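YfkN protein (Bacillus subtilis subsp. subtilis, PDB 3GVE) belongs to the calcineurin-like phosphoesterase family of metal-dependent proteins and carries a manganese and a magnesium ion side by side. Local coordinates at residues I242-G248 with I275-P280. Numbering follows the deposited sequence.
Sequences IDAIISG and IPVVMP
Parallel strand pairing recurs within the mixed sheets of the calcineurin-like phosphoesterase fold, a two-sheet sandwich with helices packed outside, and strands 244-247 and 275-280 illustrate it. Ile-245 (m, t) lies beside Val-277 on one face, CB to CG2 4.0 Å, and its CD1 meets CG2 of Ile-275 at 4.0 Å; helix 232-238 covers this side. On the other, Ile-246 (m, m) sets CD1 3.8 Å from CG2 of Val-278, and Ala-244 CB lies 4.3 Å from Pro-276 CG; strand 286-297 of the second sheet packs there. The extended backbones run at 18°, axes 4.8 Å apart, with Ile-245 opposite Val-277 (CA-CA 4.7 Å) and Ile-246 opposite Val-278 (5.3 Å). As this parallel register requires, Ile-245 hydrogen-bonds both residues flanking Val-277, its N donating to Pro-276 O (3.0 Å) and its O accepting from Val-278 N (3.2 Å); Ser-247 N to Val-278 O (2.8 Å) continues the ladder. The Ile-246 backbone hydrogen-bonds Ala-213 and Ala-215 of strand 210-215 across the other edge. Beyond Ser-247, Gly-248 leads to metal ligands His-249 and His-251. Here Ser-247 OG, in the conformer given (rotamer t), hydrogen-bonds Thr-217 O and touches CE of selenomethionine Met-279 at 3.1 Å.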
loop_
_atom_site.group_PDB
_atom_site.type_symbol
_atom_site.label_atom_id
_atom_site.label_comp_id
_atom_site.label_asym_id
_atom_site.label_seq_id
_atom_site.Cartn_x
_atom_site.Cartn_y
_atom_site.Cartn_z
ATOM N N ILE A 242 23.608 -16.729 -16.161
ATOM C CA ILE A 242 22.333 -16.025 -16.275
ATOM C C ILE A 242 22.472 -14.956 -17.344
ATOM O O ILE A 242 23.375 -14.138 -17.308
ATOM C CB ILE A 242 21.927 -15.357 -14.955
ATOM C CG1 ILE A 242 21.719 -16.420 -13.874
ATOM C CG2 ILE A 242 20.661 -14.514 -15.158
ATOM C CD1 ILE A 242 21.488 -15.865 -12.449
ATOM N N ASP A 243 21.562 -14.981 -18.301
ATOM C CA ASP A 243 21.582 -14.035 -19.412
ATOM C C ASP A 243 20.686 -12.808 -19.249
ATOM O O ASP A 243 20.871 -11.829 -19.939
ATOM C CB ASP A 243 21.234 -14.755 -20.707
ATOM C CG ASP A 243 22.190 -15.897 -20.981
ATOM O OD1 ASP A 243 23.396 -15.639 -21.133
ATOM O OD2 ASP A 243 21.744 -17.043 -20.991
ATOM N N ALA A 244 19.709 -12.893 -18.351
ATOM C CA ALA A 244 18.767 -11.794 -18.114
ATOM C C ALA A 244 18.166 -11.970 -16.739
ATOM O O ALA A 244 17.899 -13.080 -16.340
ATOM C CB ALA A 244 17.675 -11.822 -19.164
ATOM N N ILE A 245 17.942 -10.853 -16.055
ATOM C CA ILE A 245 17.350 -10.859 -14.719
ATOM C C ILE A 245 16.147 -9.927 -14.650
ATOM O O ILE A 245 16.241 -8.753 -14.954
ATOM C CB ILE A 245 18.371 -10.433 -13.636
ATOM C CG1 ILE A 245 19.567 -11.393 -13.627
ATOM C CG2 ILE A 245 17.700 -10.398 -12.261
ATOM C CD1 ILE A 245 20.785 -10.864 -12.809
ATOM N N ILE A 246 15.020 -10.483 -14.235
ATOM C CA ILE A 246 13.858 -9.695 -13.867
ATOM C C ILE A 246 13.908 -9.533 -12.339
ATOM O O ILE A 246 14.026 -10.511 -11.619
ATOM C CB ILE A 246 12.540 -10.381 -14.270
ATOM C CG1 ILE A 246 12.578 -10.906 -15.720
ATOM C CG2 ILE A 246 11.356 -9.440 -14.045
ATOM C CD1 ILE A 246 13.029 -9.900 -16.744
ATOM N N SER A 247 13.817 -8.291 -11.878
ATOM C CA SER A 247 13.894 -7.975 -10.472
ATOM C C SER A 247 12.568 -7.358 -10.072
ATOM O O SER A 247 11.826 -6.847 -10.865
ATOM C CB SER A 247 15.062 -7.007 -10.236
ATOM O OG SER A 247 15.176 -6.586 -8.890
ATOM N N GLY A 248 12.297 -7.429 -8.793
ATOM C CA GLY A 248 11.087 -6.875 -8.189
ATOM C C GLY A 248 11.279 -6.648 -6.690
ATOM O O GLY A 248 12.356 -6.280 -6.257
ATOM N N ILE A 275 24.905 -7.913 -17.406
ATOM C CA ILE A 275 23.660 -8.658 -17.594
ATOM C C ILE A 275 22.490 -7.693 -17.534
ATOM O O ILE A 275 22.424 -6.910 -16.609
ATOM C CB ILE A 275 23.505 -9.705 -16.476
ATOM C CG1 ILE A 275 24.657 -10.716 -16.553
ATOM C CG2 ILE A 275 22.153 -10.421 -16.552
ATOM C CD1 ILE A 275 24.746 -11.660 -15.363
ATOM N N PRO A 276 21.570 -7.746 -18.497
ATOM C CA PRO A 276 20.422 -6.834 -18.438
ATOM C C PRO A 276 19.508 -7.191 -17.263
ATOM O O PRO A 276 19.255 -8.363 -16.991
ATOM C CB PRO A 276 19.715 -7.059 -19.783
ATOM C CG PRO A 276 20.113 -8.408 -20.216
ATOM C CD PRO A 276 21.492 -8.661 -19.655
ATOM N N VAL A 277 19.050 -6.148 -16.588
ATOM C CA VAL A 277 18.180 -6.256 -15.431
ATOM C C VAL A 277 17.079 -5.222 -15.569
ATOM O O VAL A 277 17.339 -4.095 -15.935
ATOM C CB VAL A 277 18.957 -5.925 -14.138
ATOM C CG1 VAL A 277 18.032 -5.984 -12.911
ATOM C CG2 VAL A 277 20.153 -6.869 -13.978
ATOM N N VAL A 278 15.859 -5.618 -15.257
ATOM C CA VAL A 278 14.761 -4.658 -15.215
ATOM C C VAL A 278 13.950 -4.841 -13.938
ATOM O O VAL A 278 13.781 -5.947 -13.453
ATOM C CB VAL A 278 13.845 -4.751 -16.475
ATOM C CG1 VAL A 278 14.658 -4.406 -17.734
ATOM C CG2 VAL A 278 13.187 -6.131 -16.592
HETATM N N MSE A 279 13.443 -3.729 -13.425
HETATM C CA MSE A 279 12.538 -3.730 -12.279
HETATM C C MSE A 279 11.423 -2.739 -12.595
HETATM O O MSE A 279 11.576 -1.527 -12.444
HETATM C CB MSE A 279 13.245 -3.329 -10.977
HETATM C CG MSE A 279 12.290 -3.281 -9.775
HETATM SE SE MSE A 279 13.091 -2.486 -8.197
HETATM C CE MSE A 279 14.382 -3.854 -7.786
ATOM N N PRO A 280 10.302 -3.273 -13.050
ATOM C CA PRO A 280 9.215 -2.415 -13.527
ATOM C C PRO A 280 8.188 -2.039 -12.460
ATOM O O PRO A 280 7.018 -2.310 -12.576
ATOM C CB PRO A 280 8.585 -3.251 -14.641
ATOM C CG PRO A 280 8.794 -4.648 -14.203
ATOM C CD PRO A 280 10.162 -4.655 -13.555
#